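Local coordinates for protein GH3 beta-N-acetylglucosaminidase (Paenibacillaceae, PDB 6K5J) that probably hydrolyses terminal beta-linked N-acetylglucosamine residues from glycans, as a glycoside hydrolase family 3 beta-N-acetylglucosaminidase built around a TIM-barrel domain, at residues I121-R126 against Q173-A178; A179-F184 against D225-A230; A244-N249 against V286-A291; D262-T267 against G292-L297. All coordinates share one frame; numbering follows the deposited sequence.

Interaction 1: I121-R126 against Q173-A178; sequences IGSELR and QDAGVA
A Schellman motif at Ala175 and Gly176 ends helix 158-174 and meets Gly122 and Arg126 on the flank of helix 111-127, within the TIM-barrel domain. Ala175 points its methyl group into the helix side, with CB 3.5 Å from Gly122 C and 3.4 Å from Ser123 N. Gly122 makes room for this, since a beta carbon there would crowd Ala175 CB. Ser123 OG lies 3.8 Å from Ala175 CB, but its hydroxyl is bonded to His119 O one turn back. Val177 covers the next part of the groove. Its CG2 comes within 3.3 Å of Gly122 O and 4.2 Å of Leu125 CB.

Arg126 supplies the polar half of the contact. CG is anti to the backbone N, and the chain bends at chi2 (59°), which brings CD and the guanidinium across to Gly176 O. On the way, Arg126 CB passes 3.6 Å from Ala175 O. The guanidinium is also held by Arg340 O at NH1 and by Ala341 O at NH2, so three carbonyls fix its rotation. An alanine in place of Arg126 would probably leave these carbonyls without their common donor and set the turn less firmly against the helix. The bond from Arg126 NH1 to Gly176 O is 2.7 Å long, its N-H...O angle is 155°, and it uses a carbonyl lone pair with the oxygen almost in the guanidinium plane.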
loop_
_atom_site.group_PDB
_atom_site.type_symbol
_atom_site.label_atom_id
_atom_site.label_comp_id
_atom_site.label_asym_id
_atom_site.label_seq_id
_atom_site.Cartn_x
_atom_site.Cartn_y
_atom_site.Cartn_z
ATOM N N ILE A 121 1.306 10.212 -8.400
ATOM C CA ILE A 121 0.481 9.002 -8.475
ATOM C C ILE A 121 -0.923 9.347 -8.955
ATOM O O ILE A 121 -1.477 8.693 -9.847
ATOM C CB ILE A 121 0.426 8.285 -7.113
ATOM C CG1 ILE A 121 1.768 7.618 -6.778
ATOM C CG2 ILE A 121 -0.703 7.227 -7.122
ATOM C CD1 ILE A 121 1.869 7.146 -5.297
ATOM N N GLY A 122 -1.531 10.364 -8.341
ATOM C CA GLY A 122 -2.918 10.677 -8.649
ATOM C C GLY A 122 -3.100 11.227 -10.052
ATOM O O GLY A 122 -4.099 10.941 -10.717
ATOM N N SER A 123 -2.145 12.038 -10.513
ATOM C CA SER A 123 -2.210 12.573 -11.870
ATOM C C SER A 123 -2.161 11.452 -12.887
ATOM O O SER A 123 -2.906 11.454 -13.874
ATOM C CB SER A 123 -1.041 13.531 -12.119
ATOM O OG SER A 123 -1.269 14.754 -11.456
ATOM N N GLU A 124 -1.264 10.496 -12.670
ATOM C CA GLU A 124 -1.135 9.392 -13.604
ATOM C C GLU A 124 -2.342 8.459 -13.520
ATOM O O GLU A 124 -2.842 7.995 -14.550
ATOM C CB GLU A 124 0.191 8.674 -13.346
ATOM C CG GLU A 124 1.385 9.648 -13.513
ATOM C CD GLU A 124 2.758 8.988 -13.439
ATOM O OE1 GLU A 124 2.846 7.846 -12.957
ATOM O OE2 GLU A 124 3.759 9.631 -13.844
ATOM N N LEU A 125 -2.850 8.199 -12.312
ATOM C CA LEU A 125 -4.042 7.360 -12.201
ATOM C C LEU A 125 -5.216 7.991 -12.938
ATOM O O LEU A 125 -5.930 7.315 -13.690
ATOM C CB LEU A 125 -4.407 7.122 -10.736
ATOM C CG LEU A 125 -3.499 6.226 -9.885
ATOM C CD1 LEU A 125 -4.047 6.110 -8.456
ATOM C CD2 LEU A 125 -3.313 4.847 -10.512
ATOM N N ARG A 126 -5.438 9.290 -12.726
ATOM C CA ARG A 126 -6.584 9.952 -13.346
ATOM C C ARG A 126 -6.477 9.924 -14.867
ATOM O O ARG A 126 -7.485 9.751 -15.567
ATOM C CB ARG A 126 -6.703 11.389 -12.836
ATOM C CG ARG A 126 -8.048 12.064 -13.138
ATOM C CD ARG A 126 -9.219 11.290 -12.531
ATOM N NE ARG A 126 -10.462 11.512 -13.273
ATOM C CZ ARG A 126 -11.571 12.051 -12.762
ATOM N NH1 ARG A 126 -11.621 12.418 -11.491
ATOM N NH2 ARG A 126 -12.639 12.221 -13.534
ATOM N N GLN A 173 -6.267 14.109 -4.053
ATOM C CA GLN A 173 -7.554 14.723 -4.383
ATOM C C GLN A 173 -7.392 15.951 -5.276
ATOM O O GLN A 173 -8.262 16.215 -6.111
ATOM C CB GLN A 173 -8.326 15.030 -3.095
ATOM C CG GLN A 173 -8.805 13.714 -2.460
ATOM C CD GLN A 173 -9.483 13.829 -1.111
ATOM O OE1 GLN A 173 -9.923 12.818 -0.562
ATOM N NE2 GLN A 173 -9.577 15.037 -0.571
ATOM N N ASP A 174 -6.274 16.679 -5.152
ATOM C CA ASP A 174 -5.975 17.765 -6.086
ATOM C C ASP A 174 -5.882 17.256 -7.516
ATOM O O ASP A 174 -6.224 17.979 -8.458
ATOM C CB ASP A 174 -4.662 18.463 -5.706
ATOM C CG ASP A 174 -4.837 19.494 -4.607
ATOM O OD1 ASP A 174 -5.986 19.732 -4.188
ATOM O OD2 ASP A 174 -3.820 20.062 -4.152
ATOM N N ALA A 175 -5.435 16.015 -7.700
ATOM C CA ALA A 175 -5.315 15.417 -9.022
ATOM C C ALA A 175 -6.606 14.763 -9.494
ATOM O O ALA A 175 -6.620 14.158 -10.571
ATOM C CB ALA A 175 -4.183 14.386 -9.036
ATOM N N GLY A 176 -7.688 14.875 -8.729
ATOM C CA GLY A 176 -8.949 14.294 -9.129
ATOM C C GLY A 176 -9.134 12.837 -8.753
ATOM O O GLY A 176 -9.972 12.161 -9.351
ATOM N N VAL A 177 -8.384 12.330 -7.778
ATOM C CA VAL A 177 -8.512 10.944 -7.332
ATOM C C VAL A 177 -8.969 10.958 -5.880
ATOM O O VAL A 177 -8.317 11.571 -5.024
ATOM C CB VAL A 177 -7.192 10.171 -7.487
ATOM C CG1 VAL A 177 -7.307 8.783 -6.865
ATOM C CG2 VAL A 177 -6.805 10.082 -8.958
ATOM N N ALA A 178 -10.095 10.301 -5.603
ATOM C CA ALA A 178 -10.568 10.188 -4.230
ATOM C C ALA A 178 -9.552 9.434 -3.384
ATOM O O ALA A 178 -9.149 8.324 -3.732
ATOM C CB ALA A 178 -11.915 9.466 -4.196
#

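Interaction 2: A179-F184 against D225-A230; sequences ATVKHF and DAVMTA. With NAG (2-acetamido-2-deoxy-beta-D-glucopyranose), chain B.
Thr180 and Val181 pair in parallel with Ala226 and Val227 in the TIM-barrel sheet, and a beta bulge shifts the register by one before Phe184 meets Thr229. Backbone bonds run along the whole pair. Met228 N donates to Val181 O at 2.8 Å, and Phe184 N to Met228 O at 2.7 Å. The bond from Ala226 N to Ala179 O is weak. The bulge includes a cis peptide between Lys182 and His183.

Apolar contacts form on both faces. Val181 CG2 touches Val227 CG2 at 3.7 Å, and Phe184 CB reaches Val227 CG1 at 3.5 Å. On the other face Thr180 CG2 packs on Met228 CB. The Lys182 chain is extended beyond CG, which carries NZ past Met228 to the sugar.

Polar groups grip the bound N-acetylglucosamine. Lys182 NZ bonds to its O3 at 2.9 Å and more weakly to O4, and is also held by Phe134 O and by a salt bridge to Glu85. His183 ND1 is tied to Asp139, which fixes the ring's rotation. Lys182 CG covers the centre of one ring face, and the sugar's methyl carbon C8 lies 3.5 Å above the plane on the other. An alanine in place of His183 would probably cost the sugar O3 a partner and leave its acetamide methyl without a wall. His183 NE2 meets sugar O3 at 2.7 Å with an angle of 162°, and either atom could be the donor.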
loop_
_atom_site.group_PDB
_atom_site.type_symbol
_atom_site.label_atom_id
_atom_site.label_comp_id
_atom_site.label_asym_id
_atom_site.label_seq_id
_atom_site.Cartn_x
_atom_site.Cartn_y
_atom_site.Cartn_z
ATOM N N ALA A 179 -9.128 10.043 -2.283
ATOM C CA ALA A 179 -8.245 9.370 -1.342
ATOM C C ALA A 179 -9.057 8.545 -0.354
ATOM O O ALA A 179 -10.171 8.914 0.029
ATOM C CB ALA A 179 -7.384 10.381 -0.581
ATOM N N THR A 180 -8.473 7.426 0.077
ATOM C CA THR A 180 -9.097 6.518 1.039
ATOM C C THR A 180 -8.079 6.253 2.140
ATOM O O THR A 180 -7.206 5.390 1.979
ATOM C CB THR A 180 -9.534 5.200 0.394
ATOM O OG1 THR A 180 -10.293 5.452 -0.786
ATOM C CG2 THR A 180 -10.394 4.364 1.382
ATOM N N VAL A 181 -8.180 6.970 3.261
ATOM C CA VAL A 181 -7.242 6.716 4.350
ATOM C C VAL A 181 -7.582 5.385 5.011
ATOM O O VAL A 181 -8.759 5.033 5.168
ATOM C CB VAL A 181 -7.233 7.886 5.350
ATOM C CG1 VAL A 181 -6.632 9.111 4.671
ATOM C CG2 VAL A 181 -8.642 8.193 5.878
ATOM N N LYS A 182 -6.548 4.633 5.401
ATOM C CA LYS A 182 -6.730 3.270 5.890
ATOM C C LYS A 182 -5.624 2.970 6.900
ATOM O O LYS A 182 -4.587 3.633 6.906
ATOM C CB LYS A 182 -6.737 2.276 4.708
ATOM C CG LYS A 182 -5.389 2.144 3.953
ATOM C CD LYS A 182 -5.555 1.253 2.695
ATOM C CE LYS A 182 -4.197 0.895 2.053
ATOM N NZ LYS A 182 -4.399 0.136 0.756
ATOM N N HIS A 183 -5.840 1.993 7.788
ATOM C CA HIS A 183 -7.024 1.161 7.955
ATOM C C HIS A 183 -7.651 1.505 9.313
ATOM O O HIS A 183 -7.107 1.137 10.364
ATOM C CB HIS A 183 -6.657 -0.333 7.920
ATOM C CG HIS A 183 -5.896 -0.761 6.694
ATOM N ND1 HIS A 183 -4.542 -0.544 6.538
ATOM C CD2 HIS A 183 -6.303 -1.413 5.578
ATOM C CE1 HIS A 183 -4.147 -1.046 5.380
ATOM N NE2 HIS A 183 -5.197 -1.576 4.775
ATOM N N PHE A 184 -8.790 2.191 9.285
ATOM C CA PHE A 184 -9.343 2.795 10.495
ATOM C C PHE A 184 -9.855 1.721 11.460
ATOM O O PHE A 184 -10.518 0.772 11.034
ATOM C CB PHE A 184 -10.481 3.753 10.114
ATOM C CG PHE A 184 -11.109 4.455 11.290
ATOM C CD1 PHE A 184 -12.191 3.892 11.954
ATOM C CD2 PHE A 184 -10.627 5.681 11.720
ATOM C CE1 PHE A 184 -12.772 4.533 13.047
ATOM C CE2 PHE A 184 -11.204 6.342 12.806
ATOM C CZ PHE A 184 -12.276 5.764 13.475
ATOM N N ASP A 225 -12.012 11.990 1.127
ATOM C CA ASP A 225 -13.143 11.447 0.380
ATOM C C ASP A 225 -13.644 10.132 0.954
ATOM O O ASP A 225 -14.845 9.853 0.884
ATOM C CB ASP A 225 -12.765 11.246 -1.088
ATOM C CG ASP A 225 -12.765 12.542 -1.876
ATOM O OD1 ASP A 225 -13.247 13.574 -1.349
ATOM O OD2 ASP A 225 -12.279 12.526 -3.017
ATOM N N ALA A 226 -12.754 9.304 1.505
ATOM C CA ALA A 226 -13.165 7.987 1.970
ATOM C C ALA A 226 -12.237 7.523 3.081
ATOM O O ALA A 226 -11.105 7.994 3.213
ATOM C CB ALA A 226 -13.201 6.970 0.811
ATOM N N VAL A 227 -12.769 6.625 3.916
ATOM C CA VAL A 227 -12.046 5.956 4.994
ATOM C C VAL A 227 -12.297 4.454 4.844
ATOM O O VAL A 227 -13.451 4.028 4.704
ATOM C CB VAL A 227 -12.512 6.460 6.381
ATOM C CG1 VAL A 227 -11.843 5.681 7.528
ATOM C CG2 VAL A 227 -12.255 7.969 6.535
ATOM N N MET A 228 -11.226 3.655 4.855
ATOM C CA MET A 228 -11.340 2.199 4.841
ATOM C C MET A 228 -11.091 1.641 6.238
ATOM O O MET A 228 -10.182 2.087 6.945
ATOM C CB MET A 228 -10.351 1.569 3.848
ATOM C CG MET A 228 -10.267 0.034 3.932
ATOM S SD MET A 228 -9.059 -0.671 2.773
ATOM C CE MET A 228 -9.913 -0.468 1.212
ATOM N N THR A 229 -11.889 0.647 6.628
ATOM C CA THR A 229 -11.795 0.081 7.966
ATOM C C THR A 229 -10.705 -0.989 8.041
ATOM O O THR A 229 -10.175 -1.448 7.023
ATOM C CB THR A 229 -13.144 -0.521 8.391
ATOM O OG1 THR A 229 -13.442 -1.644 7.557
ATOM C CG2 THR A 229 -14.251 0.496 8.258
ATOM N N ALA A 230 -10.383 -1.392 9.276
ATOM C CA ALA A 230 -9.483 -2.503 9.565
ATOM C C ALA A 230 -10.259 -3.693 10.125
ATOM O O ALA A 230 -11.140 -3.520 10.976
ATOM C CB ALA A 230 -8.419 -2.087 10.582
HETATM C C1 NAG B . -6.604 -5.723 1.797
HETATM C C2 NAG B . -5.597 -4.664 2.312
HETATM C C3 NAG B . -6.002 -3.246 1.871
HETATM C C4 NAG B . -6.333 -3.197 0.386
HETATM C C5 NAG B . -7.390 -4.244 0.077
HETATM C C6 NAG B . -7.800 -4.290 -1.377
HETATM C C7 NAG B . -4.362 -4.774 4.448
HETATM C C8 NAG B . -4.491 -4.817 5.947
HETATM N N2 NAG B . -5.511 -4.732 3.765
HETATM O O1 NAG B . -6.035 -6.977 1.970
HETATM O O3 NAG B . -4.947 -2.330 2.153
HETATM O O4 NAG B . -6.816 -1.908 0.030
HETATM O O5 NAG B . -6.851 -5.529 0.399
HETATM O O6 NAG B . -6.758 -4.809 -2.195
HETATM O O7 NAG B . -3.268 -4.755 3.887
#

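Interaction 3: A244-N249 against V286-A291; sequences ATLSSN and VQAVEA
The backbone of Leu246 to Ser248 runs close against the last turn of helix 281-291, with CA atoms 4.7 Å apart for Leu246 and Ala288 and 3.8 Å apart for Ser248 and Ala291. Such closeness is possible because the helix offers only methyl groups at these two positions. Ala291 points toward the loop. Its CB sits 3.5 Å from both Leu246 C and Ser247 C, so it packs on the backbone of Leu246 and Ser247. Ser248 CA lies over the helix end and makes a nearly straight CA-H...O contact with Ala291 O, at 3.4 Å and 167°.

Leu246 has CG anti to its carbonyl carbon (chi1 -52°). This sends the isobutyl group along the helix, where CD2 lies 3.7 Å from Ala288 N and 4.0 Å from Ala288 CB. Gln287 CB also touches this methyl, at 4.1 Å. Thr245 O faces Ala288 CA and is buried with no polar partner in the model. Thr245 OG1 turns instead to Thr229 and His231.

One water links the two backbones. It donates to Gln287 O at 2.7 Å and only weakly to Leu246 O. Ser247 points away from the helix, and its OG bonds to Val250 N and to Glu238. It is thus the N-cap of helix 249-258. The arrangement joins the loop after one barrel strand to a helix further along the chain, as neighbouring beta-alpha units of a TIM barrel do.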
loop_
_atom_site.group_PDB
_atom_site.type_symbol
_atom_site.label_atom_id
_atom_site.label_comp_id
_atom_site.label_asym_id
_atom_site.label_seq_id
_atom_site.Cartn_x
_atom_site.Cartn_y
_atom_site.Cartn_z
ATOM N N ALA A 244 -13.406 -3.980 13.653
ATOM C CA ALA A 244 -13.887 -2.626 13.387
ATOM C C ALA A 244 -14.814 -2.589 12.177
ATOM O O ALA A 244 -15.816 -1.870 12.178
ATOM C CB ALA A 244 -12.704 -1.680 13.175
ATOM N N THR A 245 -14.495 -3.370 11.140
ATOM C CA THR A 245 -15.316 -3.431 9.934
ATOM C C THR A 245 -16.768 -3.783 10.230
ATOM O O THR A 245 -17.671 -3.330 9.519
ATOM C CB THR A 245 -14.729 -4.468 8.973
ATOM O OG1 THR A 245 -13.382 -4.101 8.663
ATOM C CG2 THR A 245 -15.540 -4.558 7.677
ATOM N N LEU A 246 -17.014 -4.602 11.251
ATOM C CA LEU A 246 -18.350 -5.085 11.575
ATOM C C LEU A 246 -18.904 -4.497 12.870
ATOM O O LEU A 246 -19.899 -5.008 13.392
ATOM C CB LEU A 246 -18.341 -6.618 11.661
ATOM C CG LEU A 246 -17.734 -7.333 10.451
ATOM C CD1 LEU A 246 -17.875 -8.851 10.566
ATOM C CD2 LEU A 246 -18.362 -6.839 9.141
ATOM N N SER A 247 -18.301 -3.436 13.395
ATOM C CA SER A 247 -18.642 -2.902 14.711
ATOM C C SER A 247 -19.345 -1.559 14.584
ATOM O O SER A 247 -18.739 -0.574 14.138
ATOM C CB SER A 247 -17.385 -2.735 15.560
ATOM O OG SER A 247 -17.651 -1.898 16.666
ATOM N N SER A 248 -20.615 -1.500 15.003
ATOM C CA SER A 248 -21.273 -0.196 15.032
ATOM C C SER A 248 -20.598 0.737 16.031
ATOM O O SER A 248 -20.580 1.951 15.818
ATOM C CB SER A 248 -22.771 -0.354 15.332
ATOM O OG SER A 248 -22.980 -1.088 16.523
ATOM N N ASN A 249 -20.003 0.192 17.100
ATOM C CA ASN A 249 -19.267 1.036 18.046
ATOM C C ASN A 249 -18.119 1.772 17.368
ATOM O O ASN A 249 -17.886 2.959 17.637
ATOM C CB ASN A 249 -18.728 0.203 19.204
ATOM C CG ASN A 249 -19.758 -0.001 20.295
ATOM O OD1 ASN A 249 -20.953 0.150 20.061
ATOM N ND2 ASN A 249 -19.299 -0.357 21.484
ATOM N N VAL A 286 -23.693 -7.692 5.073
ATOM C CA VAL A 286 -24.848 -7.169 5.801
ATOM C C VAL A 286 -24.399 -6.512 7.097
ATOM O O VAL A 286 -24.822 -5.402 7.434
ATOM C CB VAL A 286 -25.868 -8.296 6.061
ATOM C CG1 VAL A 286 -27.012 -7.800 6.948
ATOM C CG2 VAL A 286 -26.392 -8.841 4.747
ATOM N N GLN A 287 -23.526 -7.187 7.843
ATOM C CA GLN A 287 -23.105 -6.651 9.130
ATOM C C GLN A 287 -22.265 -5.390 8.974
ATOM O O GLN A 287 -22.313 -4.505 9.839
ATOM C CB GLN A 287 -22.338 -7.710 9.911
ATOM C CG GLN A 287 -23.242 -8.656 10.677
ATOM C CD GLN A 287 -22.477 -9.787 11.315
ATOM O OE1 GLN A 287 -22.572 -10.938 10.887
ATOM N NE2 GLN A 287 -21.709 -9.468 12.343
ATOM N N ALA A 288 -21.499 -5.286 7.882
ATOM C CA ALA A 288 -20.730 -4.068 7.629
ATOM C C ALA A 288 -21.642 -2.869 7.384
ATOM O O ALA A 288 -21.390 -1.773 7.901
ATOM C CB ALA A 288 -19.798 -4.282 6.437
ATOM N N VAL A 289 -22.691 -3.042 6.587
ATOM C CA VAL A 289 -23.628 -1.939 6.385
ATOM C C VAL A 289 -24.307 -1.586 7.703
ATOM O O VAL A 289 -24.428 -0.411 8.063
ATOM C CB VAL A 289 -24.658 -2.290 5.294
ATOM C CG1 VAL A 289 -25.779 -1.251 5.283
ATOM C CG2 VAL A 289 -23.974 -2.376 3.918
ATOM N N GLU A 290 -24.720 -2.604 8.466
ATOM C CA GLU A 290 -25.358 -2.334 9.754
ATOM C C GLU A 290 -24.420 -1.578 10.685
ATOM O O GLU A 290 -24.859 -0.718 11.456
ATOM C CB GLU A 290 -25.812 -3.644 10.394
ATOM C CG GLU A 290 -27.006 -4.281 9.691
ATOM C CD GLU A 290 -27.461 -5.557 10.385
ATOM O OE1 GLU A 290 -26.616 -6.463 10.557
ATOM O OE2 GLU A 290 -28.646 -5.645 10.776
ATOM N N ALA A 291 -23.122 -1.875 10.621
ATOM C CA ALA A 291 -22.159 -1.185 11.473
ATOM C C ALA A 291 -21.934 0.261 11.052
ATOM O O ALA A 291 -21.503 1.067 11.885
ATOM C CB ALA A 291 -20.824 -1.944 11.484
HETATM O O HOH W 1 -23.107 -5.147 12.365
#

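Interaction 4: D262-T267 against G292-L297; sequences DGVVVT and GADLIL
Val265 O is gripped by two successive backbone donors, Asp294 N at 2.8 Å and Leu295 N at 3.0 Å. Both approach slightly tilted from the carbonyl plane. The Asp294 side chain returns the bond, for its OD2 accepts from Val265 N at 2.8 Å. That N-H meets the anti side of the carboxylate, 21° out of its plane. Arg256 forms a salt bridge with the same OD2, while Ser329 and Arg332 hold OD1. The buried carboxylate is therefore fixed at both oxygens, and the positive neighbours would probably stabilise its charge.

Further along, Thr267 N bonds to Leu295 O at 2.9 Å, nearly along the C=O axis. Val266 and Leu295 lie side by side, with CG2 and CD2 of the two 4.1 Å apart. Thr267 CG2, anti to its carbonyl carbon, lands 3.6 Å from Ile296 CD1.

Gly292, with positive phi, ends helix 281-291 in a Schellman motif and turns the chain into this pairing. Strand 264-266, helix 281-291 and strand 296-298 thus make a beta-alpha-beta unit, and the contact bridges one seam, between the outer strands 264-266 and 296-298 of the two four-stranded parts of the TIM barrel.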
loop_
_atom_site.group_PDB
_atom_site.type_symbol
_atom_site.label_atom_id
_atom_site.label_comp_id
_atom_site.label_asym_id
_atom_site.label_seq_id
_atom_site.Cartn_x
_atom_site.Cartn_y
_atom_site.Cartn_z
ATOM N N ASP A 262 -18.894 12.068 7.791
ATOM C CA ASP A 262 -20.066 11.766 6.979
ATOM C C ASP A 262 -19.690 11.390 5.549
ATOM O O ASP A 262 -20.558 11.365 4.671
ATOM C CB ASP A 262 -21.047 12.949 6.993
ATOM C CG ASP A 262 -22.435 12.583 6.437
ATOM O OD1 ASP A 262 -22.927 11.456 6.689
ATOM O OD2 ASP A 262 -23.031 13.432 5.736
ATOM N N GLY A 263 -18.419 11.086 5.297
ATOM C CA GLY A 263 -17.987 10.665 3.983
ATOM C C GLY A 263 -18.175 9.173 3.777
ATOM O O GLY A 263 -18.845 8.478 4.544
ATOM N N VAL A 264 -17.533 8.674 2.727
ATOM C CA VAL A 264 -17.697 7.283 2.317
ATOM C C VAL A 264 -16.824 6.398 3.195
ATOM O O VAL A 264 -15.622 6.640 3.340
ATOM C CB VAL A 264 -17.341 7.112 0.832
ATOM C CG1 VAL A 264 -17.221 5.623 0.476
ATOM C CG2 VAL A 264 -18.375 7.828 -0.061
ATOM N N VAL A 265 -17.414 5.350 3.759
ATOM C CA VAL A 265 -16.674 4.377 4.549
ATOM C C VAL A 265 -16.643 3.068 3.774
ATOM O O VAL A 265 -17.696 2.526 3.410
ATOM C CB VAL A 265 -17.280 4.209 5.947
ATOM C CG1 VAL A 265 -16.635 3.037 6.667
ATOM C CG2 VAL A 265 -17.059 5.495 6.741
ATOM N N VAL A 266 -15.432 2.575 3.500
ATOM C CA VAL A 266 -15.213 1.356 2.721
ATOM C C VAL A 266 -14.763 0.245 3.656
ATOM O O VAL A 266 -13.924 0.466 4.531
ATOM C CB VAL A 266 -14.146 1.576 1.629
ATOM C CG1 VAL A 266 -14.112 0.376 0.675
ATOM C CG2 VAL A 266 -14.386 2.898 0.878
ATOM N N THR A 267 -15.290 -0.958 3.457
ATOM C CA THR A 267 -14.714 -2.092 4.167
ATOM C C THR A 267 -13.353 -2.423 3.576
ATOM O O THR A 267 -13.116 -2.264 2.380
ATOM C CB THR A 267 -15.606 -3.333 4.086
ATOM O OG1 THR A 267 -15.545 -3.904 2.766
ATOM C CG2 THR A 267 -17.049 -2.997 4.438
ATOM N N GLY A 292 -22.199 0.607 9.788
ATOM C CA GLY A 292 -22.044 1.976 9.334
ATOM C C GLY A 292 -21.302 2.165 8.021
ATOM O O GLY A 292 -21.175 3.298 7.552
ATOM N N ALA A 293 -20.814 1.083 7.412
ATOM C CA ALA A 293 -20.071 1.197 6.160
ATOM C C ALA A 293 -20.999 1.503 4.986
ATOM O O ALA A 293 -22.176 1.131 4.976
ATOM C CB ALA A 293 -19.293 -0.093 5.868
ATOM N N ASP A 294 -20.441 2.169 3.972
ATOM C CA ASP A 294 -21.169 2.482 2.746
ATOM C C ASP A 294 -20.803 1.586 1.586
ATOM O O ASP A 294 -21.658 1.308 0.736
ATOM C CB ASP A 294 -20.887 3.920 2.298
ATOM C CG ASP A 294 -21.135 4.916 3.386
ATOM O OD1 ASP A 294 -22.276 4.943 3.891
ATOM O OD2 ASP A 294 -20.189 5.649 3.740
ATOM N N LEU A 295 -19.538 1.188 1.490
ATOM C CA LEU A 295 -19.032 0.531 0.296
ATOM C C LEU A 295 -18.391 -0.785 0.708
ATOM O O LEU A 295 -17.423 -0.794 1.478
ATOM C CB LEU A 295 -18.032 1.421 -0.447
ATOM C CG LEU A 295 -17.597 0.931 -1.830
ATOM C CD1 LEU A 295 -18.799 0.745 -2.782
ATOM C CD2 LEU A 295 -16.576 1.898 -2.443
ATOM N N ILE A 296 -18.931 -1.877 0.181
ATOM C CA ILE A 296 -18.520 -3.243 0.497
ATOM C C ILE A 296 -17.518 -3.690 -0.559
ATOM O O ILE A 296 -17.857 -3.782 -1.744
ATOM C CB ILE A 296 -19.737 -4.187 0.509
ATOM C CG1 ILE A 296 -20.779 -3.754 1.542
ATOM C CG2 ILE A 296 -19.305 -5.644 0.652
ATOM C CD1 ILE A 296 -20.242 -3.326 2.870
ATOM N N LEU A 297 -16.289 -3.979 -0.147
ATOM C CA LEU A 297 -15.229 -4.347 -1.078
ATOM C C LEU A 297 -15.123 -5.870 -1.156
ATOM O O LEU A 297 -14.887 -6.534 -0.137
ATOM C CB LEU A 297 -13.900 -3.733 -0.643
ATOM C CG LEU A 297 -12.682 -4.032 -1.515
ATOM C CD1 LEU A 297 -12.900 -3.557 -2.961
ATOM C CD2 LEU A 297 -11.447 -3.383 -0.915
#

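All four contacts lie in the TIM-barrel domain. Interactions 1 and 2 follow each other in the chain, and Gln173 OE1 probably bonds to Asp225 N at 2.8 Å between them. Interactions 2 and 4 have centres 9 Å apart and share a sheet, where Val227 O and Val266 N are 2.7 Å apart. Interaction 3 reaches both: Thr245 OG1 lies 2.7 Å from Thr229 OG1, and Ala288 CB packs 3.6 Å from Thr267 CG2. The bound N-acetylglucosamine sits at interaction 2, and the Leu297 side chain of interaction 4 also touches it. Interaction 1 stands further off, with the Leu125 side chain about 12 Å from the sugar.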